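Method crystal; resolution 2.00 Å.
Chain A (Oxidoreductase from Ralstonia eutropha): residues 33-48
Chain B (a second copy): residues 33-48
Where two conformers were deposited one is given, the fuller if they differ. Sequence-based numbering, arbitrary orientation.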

ATOM      1  N   GLU A  33     -10.728  -3.702  22.207  1.00 24.02           N
ATOM      2  CA  GLU A  33      -9.595  -2.794  21.989  1.00 26.76           C
ATOM      3  C   GLU A  33      -8.411  -3.546  21.412  1.00 27.00           C
ATOM      4  O   GLU A  33      -8.087  -4.605  21.908  1.00 26.41           O
ATOM      5  CB  GLU A  33      -9.119  -2.096  23.280  1.00 29.28           C
ATOM      6  CG  GLU A  33      -9.969  -0.935  23.676  1.00 32.37           C
ATOM      7  CD  GLU A  33      -9.299  -0.035  24.706  1.00 35.15           C
ATOM      8  OE1 GLU A  33      -8.967  -0.544  25.821  1.00 36.57           O
ATOM      9  OE2 GLU A  33      -9.129   1.185  24.387  1.00 37.10           O
ATOM     10  N   PRO A  34      -7.762  -3.001  20.371  1.00 28.07           N
ATOM     11  CA  PRO A  34      -6.597  -3.684  19.803  1.00 28.79           C
ATOM     12  C   PRO A  34      -5.329  -3.609  20.712  1.00 30.43           C
ATOM     13  O   PRO A  34      -5.194  -2.641  21.473  1.00 28.27           O
ATOM     14  CB  PRO A  34      -6.396  -2.943  18.475  1.00 28.78           C
ATOM     15  CG  PRO A  34      -6.864  -1.568  18.746  1.00 28.94           C
ATOM     16  CD  PRO A  34      -8.004  -1.699  19.725  1.00 28.59           C
ATOM     17  N   ASP A  35      -4.477  -4.654  20.665  1.00 33.30           N
ATOM     18  CA  ASP A  35      -3.220  -4.675  21.449  0.50 35.26           C
ATOM     19  C   ASP A  35      -2.231  -3.672  20.836  1.00 36.42           C
ATOM     20  O   ASP A  35      -2.257  -3.395  19.658  1.00 37.77           O
ATOM     21  CB  ASP A  35      -2.581  -6.082  21.525  0.50 35.49           C
ATOM     22  CG  ASP A  35      -1.495  -6.184  22.612  0.50 35.47           C
ATOM     23  OD1 ASP A  35      -0.474  -6.871  22.414  0.50 36.18           O
ATOM     24  OD2 ASP A  35      -1.646  -5.540  23.661  0.50 35.85           O
ATOM     25  N   ARG A  36      -1.348  -3.157  21.665  1.00 39.43           N
ATOM     26  CA  ARG A  36      -0.378  -2.127  21.265  1.00 41.70           C
ATOM     27  C   ARG A  36       1.093  -2.498  21.364  1.00 42.91           C
ATOM     28  O   ARG A  36       1.893  -2.064  20.534  1.00 43.84           O
ATOM     29  CB  ARG A  36      -0.700  -0.779  22.002  1.00 41.73           C
ATOM     30  CG  ARG A  36      -1.802  -0.828  23.119  1.00 40.62           C
ATOM     31  CD  ARG A  36      -2.064   0.535  23.775  1.00 39.75           C
ATOM     32  NE  ARG A  36      -2.849   1.537  23.030  1.00 37.93           N
ATOM     33  CZ  ARG A  36      -3.144   2.761  23.500  1.00 36.94           C
ATOM     34  NH1 ARG A  36      -2.734   3.167  24.714  1.00 35.60           N
ATOM     35  NH2 ARG A  36      -3.858   3.604  22.753  1.00 36.14           N
ATOM     36  N   THR A  37       1.445  -3.264  22.385  1.00 44.44           N
ATOM     37  CA  THR A  37       2.810  -3.686  22.570  1.00 44.71           C
ATOM     38  C   THR A  37       3.121  -4.875  21.647  1.00 43.64           C
ATOM     39  O   THR A  37       3.556  -4.678  20.514  1.00 43.55           O
ATOM     40  CB  THR A  37       3.113  -4.029  24.057  1.00 45.51           C
ATOM     41  OG1 THR A  37       2.124  -4.944  24.543  1.00 45.99           O
ATOM     42  CG2 THR A  37       3.116  -2.770  24.924  1.00 45.98           C
ATOM     43  N   SER A  38       2.752  -6.074  22.093  1.00 41.91           N
ATOM     44  CA  SER A  38       3.246  -7.320  21.515  1.00 39.99           C
ATOM     45  C   SER A  38       2.790  -7.752  20.097  1.00 37.11           C
ATOM     46  O   SER A  38       1.864  -7.199  19.512  1.00 37.03           O
ATOM     47  CB  SER A  38       3.013  -8.458  22.522  1.00 40.43           C
ATOM     48  OG  SER A  38       3.922  -9.513  22.284  1.00 41.33           O
ATOM     49  N   GLY A  39       3.505  -8.764  19.589  1.00 33.00           N
ATOM     50  CA  GLY A  39       3.297  -9.370  18.273  1.00 29.36           C
ATOM     51  C   GLY A  39       4.614  -9.564  17.510  1.00 26.00           C
ATOM     52  O   GLY A  39       5.677  -9.074  17.925  1.00 22.32           O
HETATM   53  N   MSE A  40       4.524 -10.241  16.366  1.00 22.77           N
HETATM   54  CA  MSE A  40       5.700 -10.590  15.565  1.00 21.38           C
HETATM   55  C   MSE A  40       6.414  -9.324  15.117  1.00 19.45           C
HETATM   56  O   MSE A  40       5.738  -8.376  14.757  1.00 19.21           O
HETATM   57  CB  MSE A  40       5.316 -11.410  14.320  1.00 20.92           C
HETATM   58  CG  MSE A  40       6.528 -11.949  13.514  1.00 21.26           C
HETATM   59 SE   MSE A  40       5.940 -12.757  11.839  0.75 20.09          SE
HETATM   60  CE  MSE A  40       5.395 -14.503  12.594  1.00 19.22           C
ATOM     61  N   PRO A  41       7.772  -9.298  15.177  1.00 18.37           N
ATOM     62  CA  PRO A  41       8.528  -8.143  14.675  1.00 17.63           C
ATOM     63  C   PRO A  41       8.188  -7.797  13.221  1.00 18.70           C
ATOM     64  O   PRO A  41       7.988  -8.706  12.427  1.00 17.30           O
ATOM     65  CB  PRO A  41       9.976  -8.618  14.751  1.00 17.44           C
ATOM     66  CG  PRO A  41      10.011  -9.591  15.883  1.00 17.90           C
ATOM     67  CD  PRO A  41       8.660 -10.280  15.844  1.00 17.63           C
ATOM     68  N   LEU A  42       8.096  -6.499  12.902  1.00 19.80           N
ATOM     69  CA  LEU A  42       7.838  -6.005  11.525  1.00 18.89           C
ATOM     70  C   LEU A  42       8.711  -6.717  10.505  1.00 18.01           C
ATOM     71  O   LEU A  42       8.195  -7.157   9.481  1.00 19.40           O
ATOM     72  CB  LEU A  42       8.138  -4.479  11.387  1.00 17.95           C
ATOM     73  CG  LEU A  42       8.044  -3.886   9.963  1.00 17.37           C
ATOM     74  CD1 LEU A  42       6.616  -3.913   9.487  1.00 15.97           C
ATOM     75  CD2 LEU A  42       8.637  -2.493   9.877  1.00 16.53           C
HETATM   76  N   MSE A  43      10.018  -6.792  10.786  1.00 18.24           N
HETATM   77  CA  MSE A  43      10.980  -7.459   9.889  1.00 18.60           C
HETATM   78  C   MSE A  43      10.531  -8.898   9.611  1.00 18.19           C
HETATM   79  O   MSE A  43      10.518  -9.308   8.451  1.00 17.96           O
HETATM   80  CB  MSE A  43      12.419  -7.389  10.400  1.00 20.10           C
HETATM   81  CG  MSE A  43      12.992  -5.952  10.472  1.00 21.69           C
HETATM   82 SE   MSE A  43      13.015  -5.016   8.758  0.75 22.44          SE
HETATM   83  CE  MSE A  43      14.621  -5.791   7.933  1.00 21.63           C
ATOM     84  N   GLY A  44      10.095  -9.629  10.648  1.00 16.63           N
ATOM     85  CA  GLY A  44       9.523 -10.971  10.449  1.00 15.94           C
ATOM     86  C   GLY A  44       8.297 -10.998   9.527  1.00 16.73           C
ATOM     87  O   GLY A  44       8.173 -11.885   8.666  1.00 16.57           O
ATOM     88  N   THR A  45       7.392 -10.030   9.696  1.00 16.31           N
ATOM     89  CA  THR A  45       6.197  -9.978   8.887  1.00 16.31           C
ATOM     90  C   THR A  45       6.519  -9.672   7.418  1.00 15.73           C
ATOM     91  O   THR A  45       5.848 -10.202   6.541  1.00 12.93           O
ATOM     92  CB  THR A  45       5.117  -9.021   9.412  1.00 17.04           C
ATOM     93  OG1 THR A  45       5.529  -7.677   9.214  1.00 17.61           O
ATOM     94  CG2 THR A  45       4.772  -9.294  10.894  1.00 17.75           C
ATOM     95  N   LEU A  46       7.527  -8.836   7.163  1.00 15.47           N
ATOM     96  CA  LEU A  46       7.966  -8.547   5.775  1.00 16.44           C
ATOM     97  C   LEU A  46       8.524  -9.828   5.056  1.00 16.80           C
ATOM     98  O   LEU A  46       8.269 -10.049   3.855  1.00 15.94           O
ATOM     99  CB  LEU A  46       9.014  -7.423   5.770  1.00 15.66           C
ATOM    100  CG  LEU A  46       8.443  -6.039   6.116  1.00 15.81           C
ATOM    101  CD1 LEU A  46       9.529  -5.030   6.429  1.00 14.10           C
ATOM    102  CD2 LEU A  46       7.535  -5.517   4.987  1.00 15.41           C
ATOM    103  N   TRP A  47       9.273 -10.646   5.802  1.00 15.36           N
ATOM    104  CA  TRP A  47       9.781 -11.915   5.284  1.00 15.74           C
ATOM    105  C   TRP A  47       8.648 -12.884   4.910  1.00 15.87           C
ATOM    106  O   TRP A  47       8.770 -13.576   3.926  1.00 14.77           O
ATOM    107  CB  TRP A  47      10.736 -12.631   6.262  1.00 16.28           C
ATOM    108  CG  TRP A  47      12.115 -12.065   6.254  1.00 17.27           C
ATOM    109  CD1 TRP A  47      12.692 -11.279   7.209  1.00 17.72           C
ATOM    110  CD2 TRP A  47      13.085 -12.211   5.221  1.00 17.92           C
ATOM    111  NE1 TRP A  47      13.969 -10.936   6.843  1.00 17.90           N
ATOM    112  CE2 TRP A  47      14.243 -11.495   5.626  1.00 17.74           C
ATOM    113  CE3 TRP A  47      13.103 -12.893   3.998  1.00 18.15           C
ATOM    114  CZ2 TRP A  47      15.410 -11.433   4.845  1.00 17.42           C
ATOM    115  CZ3 TRP A  47      14.270 -12.826   3.213  1.00 17.84           C
ATOM    116  CH2 TRP A  47      15.404 -12.101   3.646  1.00 17.80           C
ATOM    117  N   LEU A  48       7.571 -12.899   5.699  1.00 14.95           N
ATOM    118  CA  LEU A  48       6.460 -13.831   5.519  1.00 16.56           C
ATOM    119  C   LEU A  48       5.292 -13.268   4.717  1.00 15.81           C
ATOM    120  O   LEU A  48       4.300 -13.978   4.485  1.00 16.39           O
ATOM    121  CB  LEU A  48       5.974 -14.317   6.903  1.00 17.04           C
ATOM    122  CG  LEU A  48       6.961 -15.073   7.791  1.00 17.10           C
ATOM    123  CD1 LEU A  48       6.412 -15.315   9.226  1.00 16.25           C
ATOM    124  CD2 LEU A  48       7.337 -16.384   7.119  1.00 17.62           C
TER
ATOM    125  N   GLU B  33      23.450  -7.795   2.756  1.00 28.01           N
ATOM    126  CA  GLU B  33      22.346  -8.735   2.524  1.00 31.22           C
ATOM    127  C   GLU B  33      21.283  -8.571   3.601  1.00 32.42           C
ATOM    128  O   GLU B  33      21.622  -8.394   4.761  1.00 31.62           O
ATOM    129  CB  GLU B  33      22.785 -10.220   2.377  1.00 32.79           C
ATOM    130  CG  GLU B  33      23.349 -10.891   3.621  1.00 35.54           C
ATOM    131  CD  GLU B  33      23.844 -12.367   3.409  1.00 37.66           C
ATOM    132  OE1 GLU B  33      23.593 -12.984   2.338  1.00 39.32           O
ATOM    133  OE2 GLU B  33      24.482 -12.912   4.343  1.00 38.50           O
ATOM    134  N   PRO B  34      19.997  -8.561   3.198  1.00 34.66           N
ATOM    135  CA  PRO B  34      18.941  -8.489   4.186  1.00 36.00           C
ATOM    136  C   PRO B  34      18.926  -9.814   4.976  1.00 37.34           C
ATOM    137  O   PRO B  34      18.873 -10.891   4.361  1.00 38.27           O
ATOM    138  CB  PRO B  34      17.674  -8.324   3.342  1.00 36.29           C
ATOM    139  CG  PRO B  34      18.018  -8.897   2.003  1.00 36.11           C
ATOM    140  CD  PRO B  34      19.485  -8.938   1.864  1.00 35.54           C
ATOM    141  N   ASP B  35      19.085  -9.721   6.296  1.00 37.70           N
ATOM    142  CA  ASP B  35      19.044 -10.891   7.190  1.00 38.73           C
ATOM    143  C   ASP B  35      18.266 -10.725   8.518  1.00 38.53           C
ATOM    144  O   ASP B  35      18.063 -11.720   9.216  1.00 40.05           O
ATOM    145  CB  ASP B  35      20.476 -11.401   7.463  1.00 39.54           C
ATOM    146  CG  ASP B  35      21.399 -10.340   8.074  1.00 40.02           C
ATOM    147  OD1 ASP B  35      20.933  -9.299   8.605  1.00 40.36           O
ATOM    148  OD2 ASP B  35      22.623 -10.574   8.014  1.00 41.51           O
ATOM    149  N   ARG B  36      17.822  -9.514   8.861  1.00 37.04           N
ATOM    150  CA  ARG B  36      17.135  -9.302  10.132  1.00 36.09           C
ATOM    151  C   ARG B  36      15.699  -9.812  10.174  1.00 33.93           C
ATOM    152  O   ARG B  36      14.932  -9.571   9.238  1.00 32.19           O
ATOM    153  CB  ARG B  36      17.104  -7.820  10.539  1.00 36.47           C
ATOM    154  CG  ARG B  36      18.196  -7.375  11.519  1.00 37.28           C
ATOM    155  CD  ARG B  36      17.587  -6.341  12.483  1.00 37.43           C
ATOM    156  NE  ARG B  36      17.031  -5.191  11.758  1.00 37.00           N
ATOM    157  CZ  ARG B  36      16.052  -4.388  12.182  1.00 37.32           C
ATOM    158  NH1 ARG B  36      15.420  -4.606  13.340  1.00 37.78           N
ATOM    159  NH2 ARG B  36      15.653  -3.368  11.415  1.00 36.59           N
ATOM    160  N   THR B  37      15.370 -10.511  11.260  1.00 31.57           N
ATOM    161  CA  THR B  37      14.002 -10.913  11.565  1.00 31.40           C
ATOM    162  C   THR B  37      13.493 -10.284  12.884  1.00 31.04           C
ATOM    163  O   THR B  37      12.336 -10.490  13.231  1.00 30.59           O
ATOM    164  CB  THR B  37      13.868 -12.424  11.669  1.00 31.43           C
ATOM    165  OG1 THR B  37      14.612 -12.890  12.809  1.00 31.49           O
ATOM    166  CG2 THR B  37      14.347 -13.101  10.373  1.00 31.62           C
ATOM    167  N   SER B  38      14.337  -9.519  13.586  1.00 30.79           N
ATOM    168  CA  SER B  38      14.021  -8.926  14.893  1.00 30.41           C
ATOM    169  C   SER B  38      13.698  -7.457  14.724  1.00 29.15           C
ATOM    170  O   SER B  38      13.892  -6.892  13.643  1.00 28.73           O
ATOM    171  CB  SER B  38      15.229  -9.059  15.829  1.00 31.67           C
ATOM    172  OG  SER B  38      16.348  -8.340  15.301  1.00 33.29           O
ATOM    173  N   GLY B  39      13.237  -6.842  15.814  1.00 27.18           N
ATOM    174  CA  GLY B  39      12.868  -5.421  15.829  1.00 26.05           C
ATOM    175  C   GLY B  39      11.485  -5.196  16.392  1.00 23.76           C
ATOM    176  O   GLY B  39      10.857  -6.120  16.891  1.00 24.01           O
HETATM  177  N   MSE B  40      11.015  -3.960  16.285  1.00 22.28           N
HETATM  178  CA  MSE B  40       9.744  -3.548  16.877  1.00 20.45           C
HETATM  179  C   MSE B  40       8.565  -4.419  16.381  1.00 18.64           C
HETATM  180  O   MSE B  40       8.466  -4.663  15.184  1.00 17.65           O
HETATM  181  CB  MSE B  40       9.451  -2.070  16.567  1.00 20.15           C
HETATM  182  CG  MSE B  40       8.232  -1.509  17.302  1.00 21.00           C
HETATM  183 SE   MSE B  40       7.832   0.316  16.755  0.75 21.55          SE
HETATM  184  CE  MSE B  40       9.360   1.201  17.623  1.00 19.68           C
ATOM    185  N   PRO B  41       7.690  -4.874  17.292  1.00 17.25           N
ATOM    186  CA  PRO B  41       6.490  -5.614  16.892  1.00 17.99           C
ATOM    187  C   PRO B  41       5.660  -4.841  15.851  1.00 19.39           C
ATOM    188  O   PRO B  41       5.640  -3.590  15.877  1.00 18.70           O
ATOM    189  CB  PRO B  41       5.737  -5.741  18.199  1.00 17.61           C
ATOM    190  CG  PRO B  41       6.805  -5.825  19.209  1.00 17.49           C
ATOM    191  CD  PRO B  41       7.769  -4.792  18.763  1.00 17.75           C
ATOM    192  N   LEU B  42       5.053  -5.565  14.907  1.00 19.41           N
ATOM    193  CA  LEU B  42       4.245  -4.918  13.869  1.00 19.57           C
ATOM    194  C   LEU B  42       3.198  -3.956  14.464  1.00 18.42           C
ATOM    195  O   LEU B  42       3.079  -2.837  13.980  1.00 18.55           O
ATOM    196  CB  LEU B  42       3.530  -5.942  12.975  1.00 18.73           C
ATOM    197  CG  LEU B  42       2.476  -5.427  11.996  1.00 17.10           C
ATOM    198  CD1 LEU B  42       3.178  -4.671  10.921  1.00 15.47           C
ATOM    199  CD2 LEU B  42       1.670  -6.565  11.419  1.00 16.56           C
HETATM  200  N   MSE B  43       2.488  -4.393  15.504  1.00 18.62           N
HETATM  201  CA  MSE B  43       1.433  -3.574  16.134  1.00 18.57           C
HETATM  202  C   MSE B  43       2.028  -2.256  16.615  1.00 18.94           C
HETATM  203  O   MSE B  43       1.402  -1.225  16.406  1.00 18.58           O
HETATM  204  CB  MSE B  43       0.669  -4.309  17.252  1.00 19.62           C
HETATM  205  CG  MSE B  43      -0.039  -5.571  16.797  1.00 20.25           C
HETATM  206 SE   MSE B  43      -1.412  -5.245  15.461  0.75 22.71          SE
HETATM  207  CE  MSE B  43      -2.821  -4.689  16.709  1.00 21.25           C
ATOM    208  N   GLY B  44       3.255  -2.288  17.149  1.00 17.99           N
ATOM    209  CA  GLY B  44       3.987  -1.082  17.564  1.00 17.20           C
ATOM    210  C   GLY B  44       4.241  -0.147  16.391  1.00 17.10           C
ATOM    211  O   GLY B  44       4.007   1.067  16.508  1.00 17.72           O
ATOM    212  N   THR B  45       4.691  -0.702  15.257  1.00 15.97           N
ATOM    213  CA  THR B  45       4.931   0.096  14.057  1.00 16.12           C
ATOM    214  C   THR B  45       3.611   0.705  13.528  1.00 15.62           C
ATOM    215  O   THR B  45       3.616   1.854  13.079  1.00 13.56           O
ATOM    216  CB  THR B  45       5.693  -0.660  12.907  1.00 16.94           C
ATOM    217  OG1 THR B  45       4.820  -1.637  12.294  1.00 18.59           O
ATOM    218  CG2 THR B  45       6.983  -1.309  13.470  1.00 16.67           C
ATOM    219  N   LEU B  46       2.512  -0.067  13.565  1.00 14.84           N
ATOM    220  CA  LEU B  46       1.179   0.434  13.142  1.00 15.91           C
ATOM    221  C   LEU B  46       0.706   1.604  14.009  1.00 16.93           C
ATOM    222  O   LEU B  46       0.177   2.620  13.463  1.00 17.98           O
ATOM    223  CB  LEU B  46       0.120  -0.694  13.133  1.00 15.70           C
ATOM    224  CG  LEU B  46       0.294  -1.682  11.997  1.00 14.77           C
ATOM    225  CD1 LEU B  46      -0.512  -3.023  12.270  1.00 14.72           C
ATOM    226  CD2 LEU B  46      -0.092  -1.004  10.651  1.00 14.94           C
ATOM    227  N   TRP B  47       0.946   1.476  15.324  1.00 16.62           N
ATOM    228  CA  TRP B  47       0.614   2.533  16.295  0.50 16.53           C
ATOM    229  C   TRP B  47       1.407   3.816  16.043  1.00 17.27           C
ATOM    230  O   TRP B  47       0.866   4.899  16.230  1.00 17.03           O
ATOM    231  CB  TRP B  47       0.775   2.102  17.778  0.50 16.15           C
ATOM    232  CG  TRP B  47      -0.407   1.334  18.334  0.50 15.82           C
ATOM    233  CD1 TRP B  47      -0.477  -0.002  18.567  0.50 16.28           C
ATOM    234  CD2 TRP B  47      -1.691   1.867  18.700  0.50 15.60           C
ATOM    235  NE1 TRP B  47      -1.725  -0.340  19.020  0.50 16.84           N
ATOM    236  CE2 TRP B  47      -2.480   0.788  19.145  0.50 16.29           C
ATOM    237  CE3 TRP B  47      -2.256   3.141  18.676  0.50 15.55           C
ATOM    238  CZ2 TRP B  47      -3.795   0.938  19.567  0.50 15.30           C
ATOM    239  CZ3 TRP B  47      -3.567   3.290  19.106  0.50 15.71           C
ATOM    240  CH2 TRP B  47      -4.320   2.195  19.539  0.50 15.87           C
ATOM    241  N   LEU B  48       2.669   3.691  15.593  1.00 16.90           N
ATOM    242  CA  LEU B  48       3.565   4.847  15.335  1.00 17.78           C
ATOM    243  C   LEU B  48       3.659   5.301  13.861  1.00 17.61           C
ATOM    244  O   LEU B  48       4.413   6.214  13.552  1.00 19.35           O
ATOM    245  CB  LEU B  48       4.973   4.545  15.876  1.00 17.96           C
ATOM    246  CG  LEU B  48       5.154   4.249  17.365  1.00 17.85           C
ATOM    247  CD1 LEU B  48       6.613   3.724  17.646  1.00 17.26           C
ATOM    248  CD2 LEU B  48       4.840   5.482  18.230  1.00 18.17           C
TER
HETATM  249  O   HOH W   1       3.086  -7.337  15.905  1.00 34.80           O
HETATM  250  O   HOH W   2      10.907  -5.556  13.216  1.00 26.63           O

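What lies at the apolar centre of the contact? The two L42 side chains meet there, L42(A) CD1 lying 3.8 Å from L42(B) CD1, and both leucines adopt the same t, p rotamer. Methyl groups flank this pair: T45(B) CG2 is 4.0 Å from L42(A) CB, and T45(A) CG2 is 4.1 Å from L42(B) CB. Each threonine hydroxyl is engaged within its own helix, T45(A) OG1 donating to L42(A) O at 2.7 Å and T45(B) OG1 to L42(B) O at 2.7 Å, while its methyl meets the other chain.

How do the backbones come close enough for this? They form a single bridge at the two P41 residues, with P41(A) CA 3.9 Å from P41(B) CA. L42(B) N donates to M40(A) O at 2.9 Å, and L42(A) N donates to M40(B) O at 3.0 Å, both nearly straight. The bonds come from the residue after each proline, and P41(A) and P41(B), which have no amide hydrogen, contribute CA-H...O contacts: P41(A) CA to M40(B) O at 3.5 Å, P41(B) CA to M40(A) O at 3.6 Å. P41(A) and P41(B) each occupy the N-cap position, right before a helix that begins at residue 42, and beyond the bridge the helices diverge at 103°, their axes no closer than 9.9 Å.

What fills the space between each helix and the opposing loop? Selenomethionines M43(A) and M43(B) point toward the other stretch. M43(A) CG is 3.4 Å from S38(B) O and also lies over one face of the R36(B) guanidinium, while M43(B) CE reaches within 3.3 Å of D35(A) O. Water extends the backbone network here: water 1 donates to M40(A) O at 3.1 Å and accepts from M43(B) N at 3.0 Å; water 2 accepts from M43(A) N at 2.9 Å and donates to S38(B) O and M40(B) O, both at 3.3 Å.

Why is the outer edge not the same on both sides? The two tryptophans share nearly the same rotamer, but the loops they meet have different backbone angles at residues 35 and 36. W47(A) NE1 therefore donates to R36(B) O at 2.9 Å, whereas W47(B) NE1 donates to D35(A) O at 3.2 Å. Each indole also packs on proline, with W47(A) CZ2 4.1 Å from P34(B) CB and W47(B) CZ2 4.0 Å from P34(A) CG. R36(A) adds a cation-pi interaction, its CZ 4.4 Å from the centroid of the W47(B) six-membered ring, over the face. R36(B) instead directs its NE and NH2 to hydrogen bonds elsewhere in the structure.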